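Local atomic coordinates of tricorn protease (PDB entry 1K32), a protein that cleaves peptides as a serine protease, probably breaking down the oligopeptides that the proteasome releases, in a six-chain assembly whose subunits carry beta propellers. Residues 60-65 with 112-117; 119-124 with 155-160; 56-61 with 67-72; 25-30 with 267-272. All coordinates share one frame; numbering follows the deposited sequence.

Interaction 1: residues 60-65 with 112-117; sequences FFPDGR and AGFDPD
Phe-114 carries nearly all of this contact, reaching from one propeller blade to Phe-60, Phe-61 and Pro-62 at the hairpin turn of the preceding blade. Just before it, Ala-112 and Gly-113 form a classic beta bulge opposite Ile-121. CG of Phe-114 stands anti to the carbonyl carbon (chi1 -56°), which sends the ring across to the turn. Its CE2 edge points down onto the centre of the Phe-61 ring, 3.7 Å from Phe-61 CD2, in an edge-to-face pair with planes inclined at 56°. Over one face of the Phe-114 ring lie Phe-61 CA and Pro-62 CD, making two CH-pi contacts, with Pro-62 CD 3.8 Å from Phe-114 CD2. Phe-60 O comes in obliquely, 3.4 Å from Phe-114 CE1. An alanine here would take away this ring and is likely to open a gap beside Phe-61, whose face would lose its edge-on partner. Beyond Phe-114, Asp-115 turns from the hairpin and accepts a hydrogen bond from Asn-119 N, while Pro-116 packs on Phe-159. Across the way, the receiving turn is braced from within. It is a type I beta turn in which Gly-64 N binds Phe-61 O at 2.7 Å, overlapped by an Asx turn in which Arg-65 N donates to Asp-63 OD2. With no hydrogen bond between the two segments, aromatic and CH-pi packing join these neighbouring blades here, a cohesion that depends on ring shape and placement.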
# COMPACT_ATOMS: atom_id res chain seq x y z
N PHE A 60 -44.43 56.82 -11.62
CA PHE A 60 -45.11 57.07 -12.89
C PHE A 60 -44.22 58.01 -13.72
O PHE A 60 -43.63 58.93 -13.18
CB PHE A 60 -46.43 57.83 -12.70
CG PHE A 60 -47.61 56.99 -12.30
CD1 PHE A 60 -48.16 57.09 -11.03
CD2 PHE A 60 -48.23 56.15 -13.22
CE1 PHE A 60 -49.31 56.38 -10.68
CE2 PHE A 60 -49.38 55.43 -12.88
CZ PHE A 60 -49.92 55.55 -11.61
N PHE A 61 -44.13 57.77 -15.02
CA PHE A 61 -43.39 58.70 -15.85
C PHE A 61 -44.34 59.89 -15.94
O PHE A 61 -45.54 59.75 -15.69
CB PHE A 61 -43.13 58.12 -17.25
CG PHE A 61 -41.85 57.37 -17.37
CD1 PHE A 61 -41.69 56.13 -16.74
CD2 PHE A 61 -40.79 57.88 -18.10
CE1 PHE A 61 -40.48 55.43 -16.84
CE2 PHE A 61 -39.58 57.19 -18.21
CZ PHE A 61 -39.43 55.96 -17.58
N PRO A 62 -43.82 61.08 -16.29
CA PRO A 62 -44.62 62.31 -16.40
C PRO A 62 -46.01 62.21 -17.06
O PRO A 62 -46.96 62.83 -16.58
CB PRO A 62 -43.68 63.27 -17.14
CG PRO A 62 -42.75 62.34 -17.88
CD PRO A 62 -42.47 61.31 -16.83
N ASP A 63 -46.13 61.45 -18.14
CA ASP A 63 -47.41 61.33 -18.82
C ASP A 63 -48.30 60.22 -18.25
O ASP A 63 -49.39 59.97 -18.77
CB ASP A 63 -47.20 61.11 -20.32
CG ASP A 63 -46.46 59.83 -20.62
OD1 ASP A 63 -46.06 59.65 -21.79
OD2 ASP A 63 -46.28 59.01 -19.70
N GLY A 64 -47.82 59.57 -17.20
CA GLY A 64 -48.56 58.49 -16.56
C GLY A 64 -48.75 57.25 -17.42
O GLY A 64 -49.64 56.45 -17.15
N ARG A 65 -47.92 57.08 -18.44
CA ARG A 65 -48.03 55.93 -19.34
C ARG A 65 -47.12 54.76 -18.91
O ARG A 65 -47.54 53.60 -18.87
CB ARG A 65 -47.66 56.35 -20.77
CG ARG A 65 -48.40 57.58 -21.29
CD ARG A 65 -49.59 57.21 -22.15
NE ARG A 65 -49.20 56.47 -23.34
CZ ARG A 65 -50.05 55.84 -24.14
NH1 ARG A 65 -49.61 55.18 -25.21
NH2 ARG A 65 -51.35 55.87 -23.88
N ALA A 112 -34.61 58.81 -9.41
CA ALA A 112 -34.31 60.06 -8.72
C ALA A 112 -35.28 61.17 -9.11
O ALA A 112 -35.53 62.10 -8.33
CB ALA A 112 -32.88 60.49 -9.01
N GLY A 113 -35.83 61.06 -10.32
CA GLY A 113 -36.76 62.06 -10.82
C GLY A 113 -36.86 62.01 -12.33
O GLY A 113 -36.33 61.10 -12.98
N PHE A 114 -37.57 62.98 -12.90
CA PHE A 114 -37.73 63.05 -14.35
C PHE A 114 -37.46 64.48 -14.80
O PHE A 114 -37.95 65.44 -14.19
CB PHE A 114 -39.14 62.63 -14.75
CG PHE A 114 -39.53 61.27 -14.28
CD1 PHE A 114 -40.08 61.09 -13.01
CD2 PHE A 114 -39.35 60.15 -15.10
CE1 PHE A 114 -40.44 59.82 -12.56
CE2 PHE A 114 -39.70 58.88 -14.66
CZ PHE A 114 -40.25 58.72 -13.38
N ASP A 115 -36.68 64.62 -15.87
CA ASP A 115 -36.35 65.93 -16.37
C ASP A 115 -37.54 66.52 -17.13
O ASP A 115 -38.54 65.85 -17.34
CB ASP A 115 -35.07 65.88 -17.23
CG ASP A 115 -35.28 65.20 -18.57
OD1 ASP A 115 -34.28 64.77 -19.17
OD2 ASP A 115 -36.43 65.11 -19.04
N PRO A 116 -37.45 67.80 -17.51
CA PRO A 116 -38.54 68.46 -18.24
C PRO A 116 -39.00 67.74 -19.52
O PRO A 116 -40.16 67.83 -19.88
CB PRO A 116 -37.97 69.85 -18.52
CG PRO A 116 -37.10 70.09 -17.31
CD PRO A 116 -36.38 68.76 -17.20
N ASP A 117 -38.09 67.04 -20.19
CA ASP A 117 -38.42 66.31 -21.41
C ASP A 117 -39.13 64.99 -21.09
O ASP A 117 -39.66 64.32 -21.98
CB ASP A 117 -37.15 66.02 -22.23
CG ASP A 117 -36.60 67.27 -22.93
OD1 ASP A 117 -35.49 67.19 -23.49
OD2 ASP A 117 -37.28 68.32 -22.92

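Interaction 2: residues 119-124 with 155-160; sequences NLIIST and THILFA
Ile-121 and Ile-157 meet between two adjacent blades of a six-bladed beta propeller: strand 120-124 is the second strand of its blade and 156-160 the innermost strand of the next. The tight part is small and wholly aliphatic. Methyl touches methyl, with Ile-121 CG2 3.9 Å from Ile-157 CG2, and the same Ile-157 methyl also lies 4.1 Å from Ile-121 CB. The two side chains cross at about a right angle, so branch meets branch and the longer CG1 arms take no part in the closest approach. In Ile-157 that longer arm is anti to the backbone nitrogen (chi1 179°), which leaves CG2 between the nitrogen and the carbonyl carbon, facing Ile-121. No hydrogen bond links the segments, whose backbones stay apart, Ile-121 CA lying 8.0 Å from Ile-157 CA. The connection is indirect: Ala-112, on the innermost strand of the first blade, makes backbone hydrogen bonds with both Ile-121 and Ile-157. Toward both ends the fit slackens. At one end the partly exposed Phe-159 is directed at the neighbouring strand, yet Phe-159 CE1 stays 4.8 Å from Ile-121 CG1, and the ring rests instead on Asp-115 and Pro-116. At the other, the partly exposed Thr-155 turns its side chain away and offers mainly backbone. The Ser-123 hydroxyl is buried and bonds to Ala-154 O, just before the second segment, while Ser-123 CB lies 4.2 Å from Thr-155 O.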
# COMPACT_ATOMS: atom_id res chain seq x y z
N ASN A 119 -37.54 62.45 -19.44
CA ASN A 119 -36.58 61.35 -19.36
C ASN A 119 -36.30 60.94 -17.93
O ASN A 119 -36.23 61.78 -17.03
CB ASN A 119 -35.27 61.73 -20.03
CG ASN A 119 -35.45 62.17 -21.47
OD1 ASN A 119 -35.17 63.31 -21.82
ND2 ASN A 119 -35.94 61.26 -22.30
N LEU A 120 -36.13 59.64 -17.74
CA LEU A 120 -35.84 59.10 -16.42
C LEU A 120 -34.44 59.48 -15.94
O LEU A 120 -33.47 59.39 -16.69
CB LEU A 120 -35.94 57.58 -16.45
CG LEU A 120 -35.51 56.84 -15.17
CD1 LEU A 120 -36.38 57.29 -14.01
CD2 LEU A 120 -35.64 55.34 -15.39
N ILE A 121 -34.36 59.94 -14.69
CA ILE A 121 -33.08 60.27 -14.07
C ILE A 121 -32.96 59.26 -12.93
O ILE A 121 -33.89 59.12 -12.12
CB ILE A 121 -33.04 61.69 -13.45
CG1 ILE A 121 -33.36 62.74 -14.51
CG2 ILE A 121 -31.63 61.93 -12.86
CD1 ILE A 121 -32.40 62.73 -15.69
N ILE A 122 -31.84 58.56 -12.87
CA ILE A 122 -31.63 57.58 -11.82
C ILE A 122 -30.50 58.00 -10.91
O ILE A 122 -29.66 58.81 -11.28
CB ILE A 122 -31.31 56.17 -12.38
CG1 ILE A 122 -30.05 56.19 -13.24
CG2 ILE A 122 -32.50 55.63 -13.14
CD1 ILE A 122 -29.63 54.80 -13.73
N SER A 123 -30.51 57.43 -9.71
CA SER A 123 -29.49 57.71 -8.73
C SER A 123 -28.82 56.39 -8.44
O SER A 123 -29.50 55.41 -8.14
CB SER A 123 -30.13 58.26 -7.46
OG SER A 123 -29.19 58.31 -6.43
N THR A 124 -27.50 56.34 -8.56
CA THR A 124 -26.79 55.09 -8.30
C THR A 124 -25.30 55.22 -8.04
O THR A 124 -24.61 56.10 -8.60
CB THR A 124 -27.02 54.06 -9.45
OG1 THR A 124 -26.36 52.84 -9.13
CG2 THR A 124 -26.46 54.59 -10.77
N THR A 155 -30.22 62.04 -4.02
CA THR A 155 -31.28 61.06 -3.88
C THR A 155 -32.45 61.46 -4.78
O THR A 155 -33.02 60.63 -5.48
CB THR A 155 -31.77 60.99 -2.42
OG1 THR A 155 -30.67 60.68 -1.56
CG2 THR A 155 -32.85 59.93 -2.27
N HIS A 156 -32.80 62.74 -4.74
CA HIS A 156 -33.89 63.25 -5.54
C HIS A 156 -33.50 64.48 -6.36
O HIS A 156 -32.66 65.28 -5.95
CB HIS A 156 -35.08 63.66 -4.67
CG HIS A 156 -35.65 62.56 -3.84
ND1 HIS A 156 -35.17 62.24 -2.59
CD2 HIS A 156 -36.69 61.71 -4.07
CE1 HIS A 156 -35.89 61.26 -2.08
NE2 HIS A 156 -36.81 60.91 -2.96
N ILE A 157 -34.11 64.61 -7.54
CA ILE A 157 -33.89 65.78 -8.36
C ILE A 157 -35.24 66.18 -8.92
O ILE A 157 -35.96 65.36 -9.48
CB ILE A 157 -32.90 65.53 -9.54
CG1 ILE A 157 -32.78 66.83 -10.35
CG2 ILE A 157 -33.40 64.41 -10.46
CD1 ILE A 157 -31.54 66.92 -11.20
N LEU A 158 -35.59 67.44 -8.71
CA LEU A 158 -36.85 67.98 -9.19
C LEU A 158 -36.50 69.16 -10.09
O LEU A 158 -35.40 69.70 -10.03
CB LEU A 158 -37.70 68.45 -8.02
CG LEU A 158 -37.83 67.47 -6.85
CD1 LEU A 158 -38.61 68.13 -5.72
CD2 LEU A 158 -38.52 66.19 -7.32
N PHE A 159 -37.45 69.54 -10.94
CA PHE A 159 -37.22 70.66 -11.84
C PHE A 159 -38.35 71.64 -11.70
O PHE A 159 -39.52 71.27 -11.72
CB PHE A 159 -37.14 70.17 -13.29
CG PHE A 159 -36.00 69.23 -13.55
CD1 PHE A 159 -36.04 67.93 -13.07
CD2 PHE A 159 -34.89 69.64 -14.28
CE1 PHE A 159 -34.99 67.04 -13.31
CE2 PHE A 159 -33.83 68.77 -14.53
CZ PHE A 159 -33.88 67.46 -14.04
N ALA A 160 -38.00 72.91 -11.53
CA ALA A 160 -38.99 73.96 -11.37
C ALA A 160 -38.53 75.18 -12.15
O ALA A 160 -37.40 75.65 -11.99
CB ALA A 160 -39.16 74.31 -9.90

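Interaction 3: residues 56-61 with 67-72; sequences NNARFF and IAIRVM
Strands 56-60 and 67-72 run antiparallel at 167°, their axes approaching to 4.5 Å, as the two arms of a beta hairpin that forms the first two strands of a propeller blade. Arg-59 and Ala-68 are a hydrogen-bonded pair, with Arg-59 N to Ala-68 O and Ala-68 N to Arg-59 O both 2.8 Å. Further along, Arg-70 N donates almost straight to Asn-57 O at 3.1 Å. The side chains serve two different neighbours. Ala-58, Phe-60, Ile-67 and Ile-69 share one face, and the first three pack against strand 26-31 of the preceding blade. There the Phe-60 ring runs alongside Ile-67, with Phe-60 CD2 3.9 Å from Ile-67 CG1. Asn-57, Arg-59, Ala-68 and Arg-70 occupy the opposite face, toward strand 110-114 of the following blade, and the Phe-61 ring curls back so that Phe-61 CE1 sits 3.9 Å from Ala-68 CB. The buried Arg-70 is extended from CG to NE, which carries its guanidinium to Thr-109 O, Phe-108 O and Ser-102 OG, while NH2 bonds weakly to Met-72 SD. A leucine in its place would probably leave both carbonyls and the Ser-102 hydroxyl without this buried partner. Bent at its last torsion, Met-72 brings CE within 3.7 Å of Asn-56 CB.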
# COMPACT_ATOMS: atom_id res chain seq x y z
N ASN A 56 -39.85 48.02 -3.87
CA ASN A 56 -39.96 48.98 -2.77
C ASN A 56 -40.27 50.40 -3.26
O ASN A 56 -40.57 51.28 -2.45
CB ASN A 56 -38.67 49.01 -1.93
CG ASN A 56 -37.57 49.81 -2.59
OD1 ASN A 56 -37.22 50.91 -2.15
ND2 ASN A 56 -37.03 49.27 -3.68
N ASN A 57 -40.19 50.61 -4.57
CA ASN A 57 -40.45 51.92 -5.15
C ASN A 57 -40.96 51.78 -6.58
O ASN A 57 -40.55 50.89 -7.31
CB ASN A 57 -39.19 52.79 -5.13
CG ASN A 57 -39.49 54.26 -5.37
OD1 ASN A 57 -40.53 54.75 -4.98
ND2 ASN A 57 -38.55 54.98 -6.02
N ALA A 58 -41.88 52.66 -6.97
CA ALA A 58 -42.46 52.66 -8.32
C ALA A 58 -42.87 54.09 -8.61
O ALA A 58 -43.58 54.70 -7.81
CB ALA A 58 -43.68 51.74 -8.37
N ARG A 59 -42.43 54.60 -9.75
CA ARG A 59 -42.70 55.97 -10.15
C ARG A 59 -43.32 56.09 -11.54
O ARG A 59 -42.78 55.56 -12.50
CB ARG A 59 -41.41 56.80 -10.13
CG ARG A 59 -40.82 57.06 -8.74
CD ARG A 59 -41.74 57.98 -7.94
NE ARG A 59 -41.87 59.29 -8.57
CZ ARG A 59 -40.92 60.22 -8.57
NH1 ARG A 59 -41.12 61.38 -9.17
NH2 ARG A 59 -39.76 59.98 -7.97
N PHE A 60 -44.43 56.82 -11.62
CA PHE A 60 -45.11 57.07 -12.89
C PHE A 60 -44.22 58.01 -13.72
O PHE A 60 -43.63 58.93 -13.18
CB PHE A 60 -46.43 57.83 -12.70
CG PHE A 60 -47.61 56.99 -12.30
CD1 PHE A 60 -48.16 57.09 -11.03
CD2 PHE A 60 -48.23 56.15 -13.22
CE1 PHE A 60 -49.31 56.38 -10.68
CE2 PHE A 60 -49.38 55.43 -12.88
CZ PHE A 60 -49.92 55.55 -11.61
N PHE A 61 -44.13 57.77 -15.02
CA PHE A 61 -43.39 58.70 -15.85
C PHE A 61 -44.34 59.89 -15.94
O PHE A 61 -45.54 59.75 -15.69
CB PHE A 61 -43.13 58.12 -17.25
CG PHE A 61 -41.85 57.37 -17.37
CD1 PHE A 61 -41.69 56.13 -16.74
CD2 PHE A 61 -40.79 57.88 -18.10
CE1 PHE A 61 -40.48 55.43 -16.84
CE2 PHE A 61 -39.58 57.19 -18.21
CZ PHE A 61 -39.43 55.96 -17.58
N ILE A 67 -44.13 53.14 -16.09
CA ILE A 67 -43.79 53.17 -14.67
C ILE A 67 -42.39 52.63 -14.45
O ILE A 67 -42.04 51.55 -14.92
CB ILE A 67 -44.80 52.32 -13.84
CG1 ILE A 67 -46.21 52.91 -13.97
CG2 ILE A 67 -44.36 52.27 -12.38
CD1 ILE A 67 -47.27 52.04 -13.35
N ALA A 68 -41.57 53.40 -13.74
CA ALA A 68 -40.20 52.98 -13.44
C ALA A 68 -40.26 52.22 -12.11
O ALA A 68 -40.89 52.67 -11.15
CB ALA A 68 -39.29 54.18 -13.35
N ILE A 69 -39.60 51.07 -12.04
CA ILE A 69 -39.66 50.24 -10.85
C ILE A 69 -38.32 49.78 -10.27
O ILE A 69 -37.42 49.37 -11.02
CB ILE A 69 -40.49 48.97 -11.14
CG1 ILE A 69 -41.88 49.37 -11.67
CG2 ILE A 69 -40.61 48.12 -9.89
CD1 ILE A 69 -42.70 48.20 -12.20
N ARG A 70 -38.19 49.84 -8.95
CA ARG A 70 -36.99 49.37 -8.27
C ARG A 70 -37.31 48.02 -7.61
O ARG A 70 -38.25 47.91 -6.81
CB ARG A 70 -36.49 50.36 -7.20
CG ARG A 70 -35.20 49.87 -6.50
CD ARG A 70 -34.64 50.85 -5.48
NE ARG A 70 -33.35 50.43 -4.90
CZ ARG A 70 -33.20 49.52 -3.93
NH1 ARG A 70 -32.00 49.23 -3.47
NH2 ARG A 70 -34.24 48.90 -3.42
N VAL A 71 -36.57 46.99 -7.95
CA VAL A 71 -36.83 45.69 -7.36
C VAL A 71 -35.57 45.14 -6.74
O VAL A 71 -34.48 45.35 -7.27
CB VAL A 71 -37.38 44.69 -8.41
CG1 VAL A 71 -36.43 44.59 -9.57
CG2 VAL A 71 -37.58 43.31 -7.78
N MET A 72 -35.70 44.46 -5.61
CA MET A 72 -34.52 43.87 -4.97
C MET A 72 -34.53 42.34 -5.08
O MET A 72 -35.59 41.72 -5.12
CB MET A 72 -34.45 44.29 -3.50
CG MET A 72 -34.19 45.77 -3.28
SD MET A 72 -34.51 46.21 -1.53
CE MET A 72 -36.30 46.20 -1.61

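Interaction 4: residues 25-30 with 267-272; sequences DRIIFV and IYIFNP
Ile-27 and Phe-29 on one strand face Ile-267 and Ile-269 on the other, and all four are buried. Aliphatic contacts dominate. The ends of two isoleucines meet where Ile-27 CD1 comes 3.8 Å from Ile-269 CD1, the chains passing at a slant. A looser touch joins the short branches, Ile-27 CG2 and Ile-267 CG2, 4.3 Å apart. Phe-29 joins through its CB, 4.1 Å from Ile-267 CD1. A chi1 of 59° swings the Phe-29 ring toward Trp-36 and the loop residues Ile-282 and Leu-285. Polar links are lacking, since no hydrogen bond crosses between the segments, and the strand axes come no nearer than 9.8 Å at an angle of 139°. Leu-260 and Ile-280 add to the apolar layer, each touching both Ile-27 and Ile-267. The two strands belong to the first and last blades of the six-bladed propeller. Each of those blades is built from its own consecutive stretch of chain, so here the ring is shut by side chains packed between sheets, consistent with the open-Velcro closure known for the tricorn propellers.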
# COMPACT_ATOMS: atom_id res chain seq x y z
N ASP A 25 -56.30 60.11 -11.19
CA ASP A 25 -57.15 59.29 -10.34
C ASP A 25 -56.55 57.91 -10.14
O ASP A 25 -57.23 57.02 -9.63
CB ASP A 25 -58.54 59.14 -10.94
CG ASP A 25 -59.35 60.41 -10.88
OD1 ASP A 25 -59.42 60.99 -9.77
OD2 ASP A 25 -59.90 60.82 -11.92
N ARG A 26 -55.30 57.74 -10.55
CA ARG A 26 -54.66 56.44 -10.40
C ARG A 26 -53.57 56.52 -9.35
O ARG A 26 -52.78 57.46 -9.32
CB ARG A 26 -54.05 55.96 -11.72
CG ARG A 26 -55.02 55.97 -12.90
CD ARG A 26 -54.71 54.87 -13.91
NE ARG A 26 -53.33 54.88 -14.40
CZ ARG A 26 -52.77 55.88 -15.09
NH1 ARG A 26 -51.52 55.78 -15.50
NH2 ARG A 26 -53.46 56.98 -15.37
N ILE A 27 -53.54 55.51 -8.49
CA ILE A 27 -52.55 55.42 -7.43
C ILE A 27 -51.93 54.05 -7.47
O ILE A 27 -52.64 53.05 -7.49
CB ILE A 27 -53.19 55.61 -6.06
CG1 ILE A 27 -53.51 57.09 -5.84
CG2 ILE A 27 -52.29 55.06 -4.98
CD1 ILE A 27 -54.31 57.35 -4.59
N ILE A 28 -50.60 53.99 -7.50
CA ILE A 28 -49.90 52.72 -7.48
C ILE A 28 -49.24 52.61 -6.11
O ILE A 28 -48.91 53.62 -5.48
CB ILE A 28 -48.85 52.59 -8.62
CG1 ILE A 28 -47.87 53.77 -8.62
CG2 ILE A 28 -49.57 52.48 -9.95
CD1 ILE A 28 -46.78 53.68 -9.72
N PHE A 29 -49.06 51.38 -5.64
CA PHE A 29 -48.47 51.16 -4.34
C PHE A 29 -48.00 49.73 -4.26
O PHE A 29 -48.31 48.91 -5.12
CB PHE A 29 -49.51 51.45 -3.24
CG PHE A 29 -50.75 50.60 -3.34
CD1 PHE A 29 -50.78 49.32 -2.78
CD2 PHE A 29 -51.87 51.05 -4.05
CE1 PHE A 29 -51.90 48.50 -2.94
CE2 PHE A 29 -52.99 50.23 -4.21
CZ PHE A 29 -53.00 48.95 -3.65
N VAL A 30 -47.24 49.43 -3.21
CA VAL A 30 -46.72 48.09 -3.01
C VAL A 30 -47.53 47.36 -1.95
O VAL A 30 -47.94 47.95 -0.95
CB VAL A 30 -45.24 48.11 -2.57
CG1 VAL A 30 -44.78 46.70 -2.28
CG2 VAL A 30 -44.35 48.75 -3.67
N ILE A 267 -52.78 54.02 2.76
CA ILE A 267 -52.42 55.00 1.75
C ILE A 267 -53.32 56.22 1.92
O ILE A 267 -54.54 56.10 2.00
CB ILE A 267 -52.64 54.43 0.32
CG1 ILE A 267 -51.85 53.12 0.14
CG2 ILE A 267 -52.26 55.47 -0.72
CD1 ILE A 267 -50.37 53.23 0.40
N TYR A 268 -52.70 57.40 1.97
CA TYR A 268 -53.45 58.64 2.14
C TYR A 268 -53.14 59.67 1.06
O TYR A 268 -52.10 59.60 0.40
CB TYR A 268 -53.12 59.27 3.48
CG TYR A 268 -53.50 58.46 4.71
CD1 TYR A 268 -52.68 57.43 5.18
CD2 TYR A 268 -54.63 58.79 5.45
CE1 TYR A 268 -52.99 56.75 6.37
CE2 TYR A 268 -54.94 58.12 6.64
CZ TYR A 268 -54.12 57.12 7.10
OH TYR A 268 -54.41 56.51 8.29
N ILE A 269 -54.04 60.64 0.91
CA ILE A 269 -53.86 61.72 -0.05
C ILE A 269 -53.92 63.05 0.69
O ILE A 269 -54.81 63.29 1.50
CB ILE A 269 -54.97 61.75 -1.12
CG1 ILE A 269 -54.90 60.51 -2.01
CG2 ILE A 269 -54.82 63.02 -1.96
CD1 ILE A 269 -55.92 60.52 -3.14
N PHE A 270 -52.96 63.92 0.39
CA PHE A 270 -52.93 65.25 0.99
C PHE A 270 -53.16 66.27 -0.13
O PHE A 270 -52.41 66.31 -1.11
CB PHE A 270 -51.57 65.52 1.64
CG PHE A 270 -51.39 66.94 2.09
CD1 PHE A 270 -52.22 67.48 3.07
CD2 PHE A 270 -50.41 67.74 1.53
CE1 PHE A 270 -52.06 68.81 3.48
CE2 PHE A 270 -50.25 69.07 1.93
CZ PHE A 270 -51.08 69.60 2.91
N ASN A 271 -54.22 67.07 0.01
CA ASN A 271 -54.54 68.09 -0.98
C ASN A 271 -53.94 69.43 -0.54
O ASN A 271 -54.43 70.07 0.38
CB ASN A 271 -56.05 68.26 -1.13
CG ASN A 271 -56.74 66.97 -1.54
OD1 ASN A 271 -57.00 66.10 -0.71
ND2 ASN A 271 -57.05 66.85 -2.83
N PRO A 272 -52.86 69.87 -1.20
CA PRO A 272 -52.22 71.14 -0.85
C PRO A 272 -53.18 72.32 -0.93
O PRO A 272 -53.02 73.31 -0.22
CB PRO A 272 -51.10 71.25 -1.88
CG PRO A 272 -50.78 69.82 -2.19
CD PRO A 272 -52.15 69.21 -2.31

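How the interactions relate
From the N terminus, residues 25-30 of the first blade open interaction 4, which closes only at 267-272 in the sixth and so encloses the other three. Within it, interaction 3 starts at 56-61 and closes at once as the hairpin of the second blade. Interaction 1 leaves from the same place, sharing Phe-60 and Phe-61, and closes at 112-117 on the third blade. Interaction 2 follows in series, leading from the third blade to the fourth. Neighbouring contacts touch: Phe-60 CZ lies 3.5 Å from Ile-28 CG2, and Gly-113 O is 2.9 Å from Ile-121 N. Interactions 2 and 4 do not meet, their nearest atoms being about 12 Å apart.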